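Local atomic coordinates of hypothetical protein ebhA (Staphylococcus aureus, PDB entry 2DGJ), a protein that is a cell wall-associated adhesin, probably binding extracellular matrix, whose repeats of three-helix bundles, several of them in this fragment, join into a rod. Residues V115-V118 and K119-N123; N177-K180 and A181-D184; A101-G104 and Q105-A109; H93-N96 and A97-T100; N185-N188 and A189-A193. All coordinates share one frame; numbering follows the deposited sequence.

In the fold
The five contacts lie near the middle of a rod-like helical chain. Contacts 3 and 4 share helix 96-108, contact 4 at its N-terminal start, and contact 1 lies on the next helix, 112-135; all three fall in the first GA module range. V118 CG1 packs on I106 CG1 at 3.6 Å, joining contacts 1 and 3, whose centres are 10 Å apart. Contacts 2 and 5 follow each other along helix 180-194 of the second FIVAR range. The two groups meet at several points, among them T178 O of contact 2, which probably accepts a hydrogen bond from Q98 NE2 of contact 4 at 3.0 Å. An acetic acid, probably from crystallisation, lies about 4 Å from the N107 side chain.

Contact 1 of 5, residues V115-V118 and K119-N123; sequences VNTV and KTNAN
K119 lies one helical turn beyond V115 and N116 in helix 112-135, and its side chain runs out beside that of N116, linked to it through a water. Its CB rests 3.4 Å from N116 O, with V115 O almost as near. CG stands opposite the backbone N (chi1 180°), and the chain stays extended until a bend about the CG-CD bond (chi3 68°) turns its end. CE passes 4.3 Å from N116 OD1. NZ then donates to a water at 2.7 Å, and the same water donates to N116 OD1 at 3.0 Å, so the ammonium and the amide are joined through solvent without meeting directly.

On another side of the helix, N116 O takes two bonds from a single residue. T120 N reaches it at 2.7 Å in the usual helical manner, while T120 OG1 donates at 3.0 Å from the other face of the carbonyl plane, standing 37° out of it. T117 and N121 lie alongside each other and point the same way; the hydroxyl of T117 turns back to D113 O.

V115, V118 and A122 face the companion helices 73-88 and 96-108, as in a three-helix bundle of the GA module. The chemistry is therefore divided by face: aliphatic groups meet the bundle, while the T117 and T120 hydroxyls bond to helix carbonyls and N116 and K119 share a water.

Contact 2 of 5, residues N177-K180 and A181-D184; sequences NTSK and ADVD
T178 CG2 reaches across the start of helix 180-194 to lie 3.4 Å from D182 CB, and V183 CG2 is close to the same methyl at 3.8 Å. This is the compact part of the contact. V183 also turns CG2 onto S179 O, and its side chain continues into A128 and M129 of helix 112-135.

Beside it, S179 occupies the N-cap. Its OG lies between the backbone N and the carbonyl carbon (chi1 79°), which places the oxygen before the first turn to accept from D182 N at 3.2 Å with a fairly straight N-H. The looser, solvent side is that of the D182 carboxylate. S179 OG gives only a weak bond to D182 OD2, and a water donates to the same OD2 at 2.6 Å while accepting from S179 N.

K180 and D184, one turn apart, make a separate, tight ion pair along the helix. Bends at chi2 and chi4 curl the lysine chain so that CD and CE pass beside the aspartate before NZ meets OD2 at 2.6 Å. The salt bridge uses the syn lone pair of OD2, the side facing OD1. The K180 side chain also touches T124 and A128.

The carboxylates of D182 and D184, if ionised, would probably interact favourably with the N-terminal end of the helix, that of D184 being also paired with K180. At this helix start in the FIVAR domain, the S179 cap thus satisfies D182 N, and the K180-D184 pair spans the first turn.

Contact 3 of 5, residues A101-G104 and Q105-A109; sequences ALEG and QINQA
With CG opposite its carbonyl carbon (chi1 -61°) and the chain extended beyond it, Q105 lies back along helix 96-108 toward the preceding turn. CG comes 3.1 Å from A101 O, and OE1 is directed toward the end of L102, the two side chains crossing at a slant; the placement of L102 CD1 is doubtful, since both torsions of that leucine are far from the usual staggered values. I106 starts with a similar torsion: CG1 stands opposite the carbonyl carbon, and I106 CG1 lies 3.2 Å from L102 O.

E103 and N107 lie one turn apart, their chains set obliquely to each other. The glutamate leaves with CG opposite its own N (chi1 178°) and then bends at chi2, whereas N107 leaves toward its own N. Their carboxylate and amide planes stand 86° apart, and E103 CG is 3.9 Å from N107 ND2. R85 is a common neighbour: it bonds to N107 OD1 and makes a long, weak ion pair with E103 OE2.

Backbone bonds run from Q105 N to A101 O at 2.8 Å through to Q108 N and G104 O.

Among its neighbours in the three-helix bundle, this helix places L102 and I106 between helix 73-88, where L88 and A84 receive them, and helix 112-135, where A122 and V118 do so.

Contact 4 of 5, residues H93-N96 and A97-T100; sequences HITN and AQRT
T95 and Q98 form a capping box at the start of helix 96-108 in the GA module. T95 sets OG1 between its backbone N and carbonyl carbon (chi1 62°), from where it accepts a weak bond from Q98 N. Q98 returns the bond: CG stands opposite its carbonyl carbon, the chain runs out extended, and OE1 accepts from T95 N at 2.8 Å, with the donor tilted 22° from the amide plane. The two residues thus grip each other by side chain and backbone in both directions. The cap is also tied to the loop between helices 153-170 and 180-194, since T95 OG1 bonds to G175 O, and Q98 NE2 to T178 O.

I94, the residue before the cap, also turns its CG1 between backbone N and carbonyl carbon (chi1 58°). Its end then reaches the following turn, with CD1 3.6 Å from R99 CA. The arginine leaves with CG opposite its N, extends to CD and bends at chi3, which folds the guanidinium back across the isoleucine at about a right angle. I94 CD1 covers one face of that group, 3.8 Å above its plane and displaced toward the rim.

The guanidinium nitrogens find partners elsewhere: NH2 bonds to L91 O, and NH1 weakly to L88 O, linking helix 96-108 to the C-terminal end of helix 73-88 and to the loop after it. A water accepts from R99 NE at 2.7 Å and donates to I94 O at 3.2 Å and to N96 OD1 at 3.1 Å.

Contact 5 of 5, residues N185-N188 and A189-A193; sequences NALN and AVTRA
L187 and T191 supply the side-chain packing between these turns of helix 180-194, with L187 CD1 3.8 Å from T191 OG1 and the two chains inclined to each other. Nearby, A189 CB lies 3.2 Å from A186 O, and V190 CG2 is 3.5 Å from the same oxygen.

The backbone bonds form an unbroken helical series. T191 N donates to L187 O at 3.0 Å in a nearly straight bond (179°), followed by R192 N to N188 O at 2.9 Å.

This helix belongs to the FIVAR domain, a helical bundle in which A189 meets helix 153-170, A186 and V190 meet both that helix and helix 112-135, and L187 packs on S131 and A135 of the latter.

N188 turns CG toward its own backbone N (chi1 -83°), and ND2 bonds to D184 O one turn earlier. R192 is extended from CG to NE and lays a face of its guanidinium near N188 OD1, which is 4.4 Å from CZ; its NH2 also lies close to a like charge, K41 NZ of the second subunit.

The second subunit meets the same side: its Q35 bonds through OE1 with T191 OG1 and through NE2 with N188 OD1, and its A38 packs against both N188 and R192.

Contact 1 of 5, residues V115-V118 and K119-N123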
loop_
_atom_site.group_PDB
_atom_site.type_symbol
_atom_site.label_atom_id
_atom_site.label_comp_id
_atom_site.label_asym_id
_atom_site.label_seq_id
_atom_site.Cartn_x
_atom_site.Cartn_y
_atom_site.Cartn_z
ATOM N N VAL A 115 8.666 1.246 5.760
ATOM C CA VAL A 115 9.135 2.501 5.185
ATOM C C VAL A 115 7.987 3.224 4.492
ATOM O O VAL A 115 7.686 4.379 4.795
ATOM C CB VAL A 115 10.257 2.253 4.153
ATOM C CG1 VAL A 115 10.657 3.558 3.490
ATOM C CG2 VAL A 115 11.460 1.629 4.837
ATOM N N ASN A 116 7.345 2.530 3.557
ATOM C CA ASN A 116 6.239 3.105 2.808
ATOM C C ASN A 116 5.151 3.587 3.756
ATOM O O ASN A 116 4.525 4.615 3.517
ATOM C CB ASN A 116 5.668 2.083 1.823
ATOM C CG ASN A 116 6.719 1.533 0.876
ATOM O OD1 ASN A 116 7.530 2.284 0.325
ATOM N ND2 ASN A 116 6.703 0.220 0.677
ATOM N N THR A 117 4.927 2.842 4.833
ATOM C CA THR A 117 3.923 3.226 5.817
ATOM C C THR A 117 4.350 4.543 6.457
ATOM O O THR A 117 3.516 5.404 6.747
ATOM C CB THR A 117 3.771 2.144 6.911
ATOM O OG1 THR A 117 3.015 1.044 6.388
ATOM C CG2 THR A 117 3.068 2.708 8.142
ATOM N N VAL A 118 5.653 4.691 6.676
ATOM C CA VAL A 118 6.189 5.907 7.269
ATOM C C VAL A 118 6.094 7.024 6.247
ATOM O O VAL A 118 5.839 8.175 6.599
ATOM C CB VAL A 118 7.668 5.729 7.693
ATOM C CG1 VAL A 118 8.258 7.075 8.094
ATOM C CG2 VAL A 118 7.763 4.756 8.855
ATOM N N LYS A 119 6.296 6.684 4.980
ATOM C CA LYS A 119 6.211 7.683 3.926
ATOM C C LYS A 119 4.769 8.148 3.807
ATOM O O LYS A 119 4.500 9.313 3.513
ATOM C CB LYS A 119 6.683 7.105 2.587
ATOM C CG LYS A 119 6.613 8.102 1.436
ATOM C CD LYS A 119 7.381 7.636 0.198
ATOM C CE LYS A 119 6.744 6.432 -0.479
ATOM N NZ LYS A 119 7.467 6.084 -1.740
ATOM N N THR A 120 3.845 7.221 4.046
ATOM C CA THR A 120 2.421 7.514 3.965
ATOM C C THR A 120 1.970 8.441 5.088
ATOM O O THR A 120 1.234 9.398 4.848
ATOM C CB THR A 120 1.579 6.219 4.015
ATOM O OG1 THR A 120 1.786 5.463 2.814
ATOM C CG2 THR A 120 0.102 6.555 4.160
ATOM N N ASN A 121 2.409 8.162 6.310
ATOM C CA ASN A 121 2.046 8.992 7.453
ATOM C C ASN A 121 2.633 10.396 7.315
ATOM O O ASN A 121 2.016 11.374 7.731
ATOM C CB ASN A 121 2.535 8.366 8.762
ATOM C CG ASN A 121 1.884 7.037 9.048
ATOM O OD1 ASN A 121 0.883 6.677 8.423
ATOM N ND2 ASN A 121 2.440 6.298 10.007
ATOM N N ALA A 122 3.826 10.486 6.733
ATOM C CA ALA A 122 4.496 11.769 6.542
ATOM C C ALA A 122 3.689 12.687 5.622
ATOM O O ALA A 122 3.566 13.887 5.876
ATOM C CB ALA A 122 5.885 11.544 5.965
ATOM N N ASN A 123 3.146 12.120 4.545
ATOM C CA ASN A 123 2.350 12.899 3.606
ATOM C C ASN A 123 1.024 13.307 4.233
ATOM O O ASN A 123 0.547 14.414 4.022
ATOM C CB ASN A 123 2.080 12.105 2.324
ATOM C CG ASN A 123 3.328 11.886 1.501
ATOM O OD1 ASN A 123 4.120 10.991 1.780
ATOM N ND2 ASN A 123 3.513 12.713 0.480
HETATM O O HOH W 1 9.282 4.566 -0.519
#

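Contact 2 of 5, residues N177-K180 and A181-D184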
loop_
_atom_site.group_PDB
_atom_site.type_symbol
_atom_site.label_atom_id
_atom_site.label_comp_id
_atom_site.label_asym_id
_atom_site.label_seq_id
_atom_site.Cartn_x
_atom_site.Cartn_y
_atom_site.Cartn_z
ATOM N N ASN A 177 6.767 17.745 17.782
ATOM C CA ASN A 177 6.354 16.663 16.899
ATOM C C ASN A 177 4.885 16.343 17.136
ATOM O O ASN A 177 4.537 15.232 17.538
ATOM C CB ASN A 177 7.213 15.422 17.164
ATOM C CG ASN A 177 6.768 14.218 16.354
ATOM O OD1 ASN A 177 6.580 14.305 15.143
ATOM N ND2 ASN A 177 6.606 13.083 17.023
ATOM N N THR A 178 4.030 17.329 16.882
ATOM C CA THR A 178 2.591 17.170 17.073
ATOM C C THR A 178 2.063 16.016 16.231
ATOM O O THR A 178 2.532 15.786 15.113
ATOM C CB THR A 178 1.843 18.453 16.681
ATOM O OG1 THR A 178 2.397 19.556 17.404
ATOM C CG2 THR A 178 0.347 18.333 16.992
ATOM N N SER A 179 1.088 15.289 16.766
ATOM C CA SER A 179 0.514 14.157 16.054
ATOM C C SER A 179 -0.588 14.592 15.094
ATOM O O SER A 179 -1.109 15.701 15.184
ATOM C CB SER A 179 -0.067 13.145 17.039
ATOM O OG SER A 179 -1.336 13.568 17.508
ATOM N N LYS A 180 -0.933 13.696 14.179
ATOM C CA LYS A 180 -1.981 13.937 13.194
ATOM C C LYS A 180 -3.287 14.273 13.905
ATOM O O LYS A 180 -3.977 15.227 13.545
ATOM C CB LYS A 180 -2.152 12.684 12.328
ATOM C CG LYS A 180 -3.444 12.590 11.518
ATOM C CD LYS A 180 -3.593 13.732 10.551
ATOM C CE LYS A 180 -4.603 13.382 9.468
ATOM N NZ LYS A 180 -5.816 12.744 10.041
ATOM N N ALA A 181 -3.605 13.493 14.933
ATOM C CA ALA A 181 -4.825 13.688 15.707
ATOM C C ALA A 181 -4.897 15.075 16.333
ATOM O O ALA A 181 -5.948 15.715 16.308
ATOM C CB ALA A 181 -4.933 12.619 16.792
ATOM N N ASP A 182 -3.785 15.543 16.894
ATOM C CA ASP A 182 -3.759 16.861 17.515
ATOM C C ASP A 182 -3.831 17.968 16.470
ATOM O O ASP A 182 -4.461 19.004 16.692
ATOM C CB ASP A 182 -2.500 17.034 18.370
ATOM C CG ASP A 182 -2.520 16.169 19.614
ATOM O OD1 ASP A 182 -3.603 16.032 20.223
ATOM O OD2 ASP A 182 -1.457 15.637 19.994
ATOM N N VAL A 183 -3.187 17.751 15.329
ATOM C CA VAL A 183 -3.224 18.743 14.267
ATOM C C VAL A 183 -4.687 18.909 13.879
ATOM O O VAL A 183 -5.184 20.034 13.775
ATOM C CB VAL A 183 -2.421 18.291 13.027
ATOM C CG1 VAL A 183 -2.610 19.286 11.885
ATOM C CG2 VAL A 183 -0.948 18.178 13.378
ATOM N N ASP A 184 -5.370 17.784 13.688
ATOM C CA ASP A 184 -6.777 17.815 13.315
ATOM C C ASP A 184 -7.613 18.467 14.407
ATOM O O ASP A 184 -8.580 19.170 14.118
ATOM C CB ASP A 184 -7.307 16.404 13.031
ATOM C CG ASP A 184 -6.817 15.857 11.697
ATOM O OD1 ASP A 184 -6.572 16.665 10.777
ATOM O OD2 ASP A 184 -6.692 14.619 11.562
HETATM O O HOH W 2 1.087 15.241 19.998
#

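Contact 3 of 5, residues A101-G104 and Q105-A109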
loop_
_atom_site.group_PDB
_atom_site.type_symbol
_atom_site.label_atom_id
_atom_site.label_comp_id
_atom_site.label_asym_id
_atom_site.label_seq_id
_atom_site.Cartn_x
_atom_site.Cartn_y
_atom_site.Cartn_z
ATOM N N ALA A 101 11.583 13.333 13.373
ATOM C CA ALA A 101 10.934 12.135 13.901
ATOM C C ALA A 101 10.652 11.193 12.736
ATOM O O ALA A 101 10.907 9.991 12.818
ATOM C CB ALA A 101 9.634 12.498 14.613
ATOM N N LEU A 102 10.124 11.750 11.653
ATOM C CA LEU A 102 9.824 10.975 10.456
ATOM C C LEU A 102 11.131 10.414 9.893
ATOM O O LEU A 102 11.220 9.239 9.539
ATOM C CB LEU A 102 9.157 11.868 9.409
ATOM C CG LEU A 102 7.627 11.963 9.329
ATOM C CD1 LEU A 102 6.963 11.170 10.446
ATOM C CD2 LEU A 102 7.223 13.431 9.369
ATOM N N GLU A 103 12.141 11.273 9.807
ATOM C CA GLU A 103 13.450 10.883 9.297
ATOM C C GLU A 103 13.978 9.749 10.164
ATOM O O GLU A 103 14.648 8.837 9.677
ATOM C CB GLU A 103 14.406 12.081 9.354
ATOM C CG GLU A 103 15.828 11.797 8.895
ATOM C CD GLU A 103 15.923 11.483 7.419
ATOM O OE1 GLU A 103 14.921 11.684 6.706
ATOM O OE2 GLU A 103 17.004 11.046 6.969
ATOM N N GLY A 104 13.665 9.808 11.453
ATOM C CA GLY A 104 14.113 8.777 12.365
ATOM C C GLY A 104 13.371 7.475 12.151
ATOM O O GLY A 104 13.974 6.402 12.146
ATOM N N GLN A 105 12.058 7.567 11.972
ATOM C CA GLN A 105 11.243 6.379 11.750
ATOM C C GLN A 105 11.638 5.723 10.431
ATOM O O GLN A 105 11.544 4.507 10.283
ATOM C CB GLN A 105 9.754 6.742 11.738
ATOM C CG GLN A 105 9.274 7.348 13.052
ATOM C CD GLN A 105 7.801 7.713 13.037
ATOM O OE1 GLN A 105 7.344 8.473 12.181
ATOM N NE2 GLN A 105 7.051 7.176 13.993
ATOM N N ILE A 106 12.079 6.535 9.475
ATOM C CA ILE A 106 12.510 6.016 8.179
ATOM C C ILE A 106 13.787 5.207 8.386
ATOM O O ILE A 106 13.925 4.095 7.879
ATOM C CB ILE A 106 12.806 7.161 7.183
ATOM C CG1 ILE A 106 11.498 7.799 6.711
ATOM C CG2 ILE A 106 13.616 6.631 6.010
ATOM C CD1 ILE A 106 11.692 8.943 5.722
ATOM N N ASN A 107 14.724 5.774 9.140
ATOM C CA ASN A 107 15.988 5.100 9.405
ATOM C C ASN A 107 15.795 3.851 10.261
ATOM O O ASN A 107 16.540 2.879 10.131
ATOM C CB ASN A 107 16.970 6.052 10.101
ATOM C CG ASN A 107 17.295 7.276 9.261
ATOM O OD1 ASN A 107 17.328 7.211 8.032
ATOM N ND2 ASN A 107 17.556 8.397 9.922
ATOM N N GLN A 108 14.788 3.877 11.130
ATOM C CA GLN A 108 14.512 2.748 12.012
ATOM C C GLN A 108 13.658 1.646 11.385
ATOM O O GLN A 108 13.567 0.551 11.937
ATOM C CB GLN A 108 13.842 3.228 13.303
ATOM C CG GLN A 108 14.773 3.276 14.504
ATOM C CD GLN A 108 15.900 4.269 14.332
ATOM O OE1 GLN A 108 15.703 5.479 14.453
ATOM N NE2 GLN A 108 17.093 3.760 14.038
ATOM N N ALA A 109 13.033 1.935 10.247
ATOM C CA ALA A 109 12.190 0.952 9.565
ATOM C C ALA A 109 12.998 -0.266 9.120
ATOM O O ALA A 109 14.060 -0.134 8.516
ATOM C CB ALA A 109 11.507 1.595 8.363
#

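Contact 4 of 5, residues H93-N96 and A97-T100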
loop_
_atom_site.group_PDB
_atom_site.type_symbol
_atom_site.label_atom_id
_atom_site.label_comp_id
_atom_site.label_asym_id
_atom_site.label_seq_id
_atom_site.Cartn_x
_atom_site.Cartn_y
_atom_site.Cartn_z
ATOM N N HIS A 93 5.399 21.730 5.030
ATOM C CA HIS A 93 4.582 22.184 6.147
ATOM C C HIS A 93 4.880 21.606 7.518
ATOM O O HIS A 93 4.590 22.245 8.529
ATOM C CB HIS A 93 3.115 21.978 5.781
ATOM C CG HIS A 93 2.754 22.573 4.456
ATOM N ND1 HIS A 93 2.624 23.929 4.254
ATOM C CD2 HIS A 93 2.560 21.992 3.246
ATOM C CE1 HIS A 93 2.364 24.163 2.989
ATOM N NE2 HIS A 93 2.321 23.006 2.344
ATOM N N ILE A 94 5.452 20.407 7.572
ATOM C CA ILE A 94 5.779 19.808 8.860
ATOM C C ILE A 94 6.866 20.624 9.562
ATOM O O ILE A 94 7.674 21.290 8.909
ATOM C CB ILE A 94 6.279 18.357 8.703
ATOM C CG1 ILE A 94 7.501 18.325 7.784
ATOM C CG2 ILE A 94 5.166 17.482 8.158
ATOM C CD1 ILE A 94 8.145 16.960 7.665
ATOM N N THR A 95 6.890 20.575 10.892
ATOM C CA THR A 95 7.886 21.314 11.661
ATOM C C THR A 95 9.175 20.501 11.693
ATOM O O THR A 95 9.170 19.305 11.379
ATOM C CB THR A 95 7.411 21.554 13.109
ATOM O OG1 THR A 95 7.219 20.293 13.759
ATOM C CG2 THR A 95 6.093 22.332 13.127
ATOM N N ASN A 96 10.276 21.144 12.071
ATOM C CA ASN A 96 11.559 20.463 12.131
ATOM C C ASN A 96 11.482 19.237 13.033
ATOM O O ASN A 96 12.026 18.185 12.707
ATOM C CB ASN A 96 12.647 21.412 12.634
ATOM C CG ASN A 96 12.862 22.596 11.707
ATOM O OD1 ASN A 96 12.841 22.450 10.487
ATOM N ND2 ASN A 96 13.091 23.771 12.284
ATOM N N ALA A 97 10.794 19.374 14.161
ATOM C CA ALA A 97 10.655 18.268 15.101
ATOM C C ALA A 97 9.920 17.109 14.446
ATOM O O ALA A 97 10.275 15.944 14.645
ATOM C CB ALA A 97 9.903 18.725 16.346
ATOM N N GLN A 98 8.893 17.432 13.666
ATOM C CA GLN A 98 8.116 16.407 12.987
ATOM C C GLN A 98 8.977 15.767 11.913
ATOM O O GLN A 98 8.931 14.554 11.710
ATOM C CB GLN A 98 6.860 17.009 12.346
ATOM C CG GLN A 98 5.917 17.684 13.324
ATOM C CD GLN A 98 4.660 18.224 12.658
ATOM O OE1 GLN A 98 4.730 18.913 11.641
ATOM N NE2 GLN A 98 3.503 17.921 13.237
ATOM N N ARG A 99 9.770 16.587 11.230
ATOM C CA ARG A 99 10.639 16.100 10.169
ATOM C C ARG A 99 11.688 15.109 10.673
ATOM O O ARG A 99 11.879 14.050 10.069
ATOM C CB ARG A 99 11.335 17.275 9.478
ATOM C CG ARG A 99 12.140 16.889 8.240
ATOM C CD ARG A 99 12.879 18.094 7.657
ATOM N NE ARG A 99 11.978 19.179 7.277
ATOM C CZ ARG A 99 11.123 19.128 6.259
ATOM N NH1 ARG A 99 11.058 18.045 5.495
ATOM N NH2 ARG A 99 10.333 20.160 6.000
ATOM N N THR A 100 12.361 15.448 11.773
ATOM C CA THR A 100 13.395 14.575 12.330
ATOM C C THR A 100 12.811 13.277 12.866
ATOM O O THR A 100 13.469 12.237 12.830
ATOM C CB THR A 100 14.180 15.272 13.462
ATOM O OG1 THR A 100 13.376 15.340 14.647
ATOM C CG2 THR A 100 14.564 16.676 13.043
HETATM O O HOH W 3 10.790 21.303 8.435
#

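Contact 5 of 5, residues N185-N188 and A189-A193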
loop_
_atom_site.group_PDB
_atom_site.type_symbol
_atom_site.label_atom_id
_atom_site.label_comp_id
_atom_site.label_asym_id
_atom_site.label_seq_id
_atom_site.Cartn_x
_atom_site.Cartn_y
_atom_site.Cartn_z
ATOM N N ASN A 185 -7.246 18.229 15.663
ATOM C CA ASN A 185 -7.982 18.831 16.765
ATOM C C ASN A 185 -7.817 20.342 16.686
ATOM O O ASN A 185 -8.776 21.095 16.876
ATOM C CB ASN A 185 -7.460 18.329 18.113
ATOM C CG ASN A 185 -7.791 16.868 18.368
ATOM O OD1 ASN A 185 -8.913 16.421 18.129
ATOM N ND2 ASN A 185 -6.818 16.122 18.879
ATOM N N ALA A 186 -6.591 20.778 16.401
ATOM C CA ALA A 186 -6.278 22.196 16.289
ATOM C C ALA A 186 -7.037 22.802 15.115
ATOM O O ALA A 186 -7.588 23.893 15.219
ATOM C CB ALA A 186 -4.770 22.393 16.108
ATOM N N LEU A 187 -7.072 22.085 13.998
ATOM C CA LEU A 187 -7.773 22.561 12.812
ATOM C C LEU A 187 -9.248 22.806 13.113
ATOM O O LEU A 187 -9.783 23.879 12.819
ATOM C CB LEU A 187 -7.640 21.546 11.676
ATOM C CG LEU A 187 -8.525 21.755 10.444
ATOM C CD1 LEU A 187 -8.353 23.163 9.924
ATOM C CD2 LEU A 187 -8.161 20.742 9.372
ATOM N N ASN A 188 -9.906 21.802 13.685
ATOM C CA ASN A 188 -11.315 21.914 14.032
ATOM C C ASN A 188 -11.544 23.102 14.957
ATOM O O ASN A 188 -12.547 23.802 14.834
ATOM C CB ASN A 188 -11.800 20.634 14.707
ATOM C CG ASN A 188 -12.169 19.554 13.712
ATOM O OD1 ASN A 188 -13.170 19.667 13.002
ATOM N ND2 ASN A 188 -11.360 18.503 13.647
ATOM N N ALA A 189 -10.605 23.322 15.872
ATOM C CA ALA A 189 -10.697 24.417 16.835
ATOM C C ALA A 189 -10.817 25.751 16.123
ATOM O O ALA A 189 -11.698 26.546 16.433
ATOM C CB ALA A 189 -9.473 24.424 17.759
ATOM N N VAL A 190 -9.926 25.988 15.165
ATOM C CA VAL A 190 -9.932 27.229 14.399
ATOM C C VAL A 190 -11.216 27.378 13.586
ATOM O O VAL A 190 -11.886 28.408 13.649
ATOM C CB VAL A 190 -8.732 27.292 13.428
ATOM C CG1 VAL A 190 -8.772 28.585 12.626
ATOM C CG2 VAL A 190 -7.437 27.201 14.200
ATOM N N THR A 191 -11.545 26.338 12.824
ATOM C CA THR A 191 -12.730 26.326 11.978
ATOM C C THR A 191 -14.019 26.644 12.732
ATOM O O THR A 191 -14.759 27.546 12.352
ATOM C CB THR A 191 -12.901 24.961 11.283
ATOM O OG1 THR A 191 -11.755 24.686 10.467
ATOM C CG2 THR A 191 -14.144 24.972 10.411
ATOM N N ARG A 192 -14.291 25.898 13.797
ATOM C CA ARG A 192 -15.505 26.117 14.574
ATOM C C ARG A 192 -15.529 27.437 15.349
ATOM O O ARG A 192 -16.581 28.073 15.474
ATOM C CB ARG A 192 -15.733 24.924 15.511
ATOM C CG ARG A 192 -16.136 23.685 14.721
ATOM C CD ARG A 192 -16.362 22.430 15.552
ATOM N NE ARG A 192 -16.912 21.372 14.704
ATOM C CZ ARG A 192 -17.014 20.091 15.050
ATOM N NH1 ARG A 192 -16.586 19.679 16.237
ATOM N NH2 ARG A 192 -17.535 19.214 14.195
ATOM N N ALA A 193 -14.375 27.857 15.855
ATOM C CA ALA A 193 -14.299 29.110 16.599
ATOM C C ALA A 193 -14.538 30.291 15.668
ATOM O O ALA A 193 -15.227 31.243 16.022
ATOM C CB ALA A 193 -12.941 29.247 17.263
#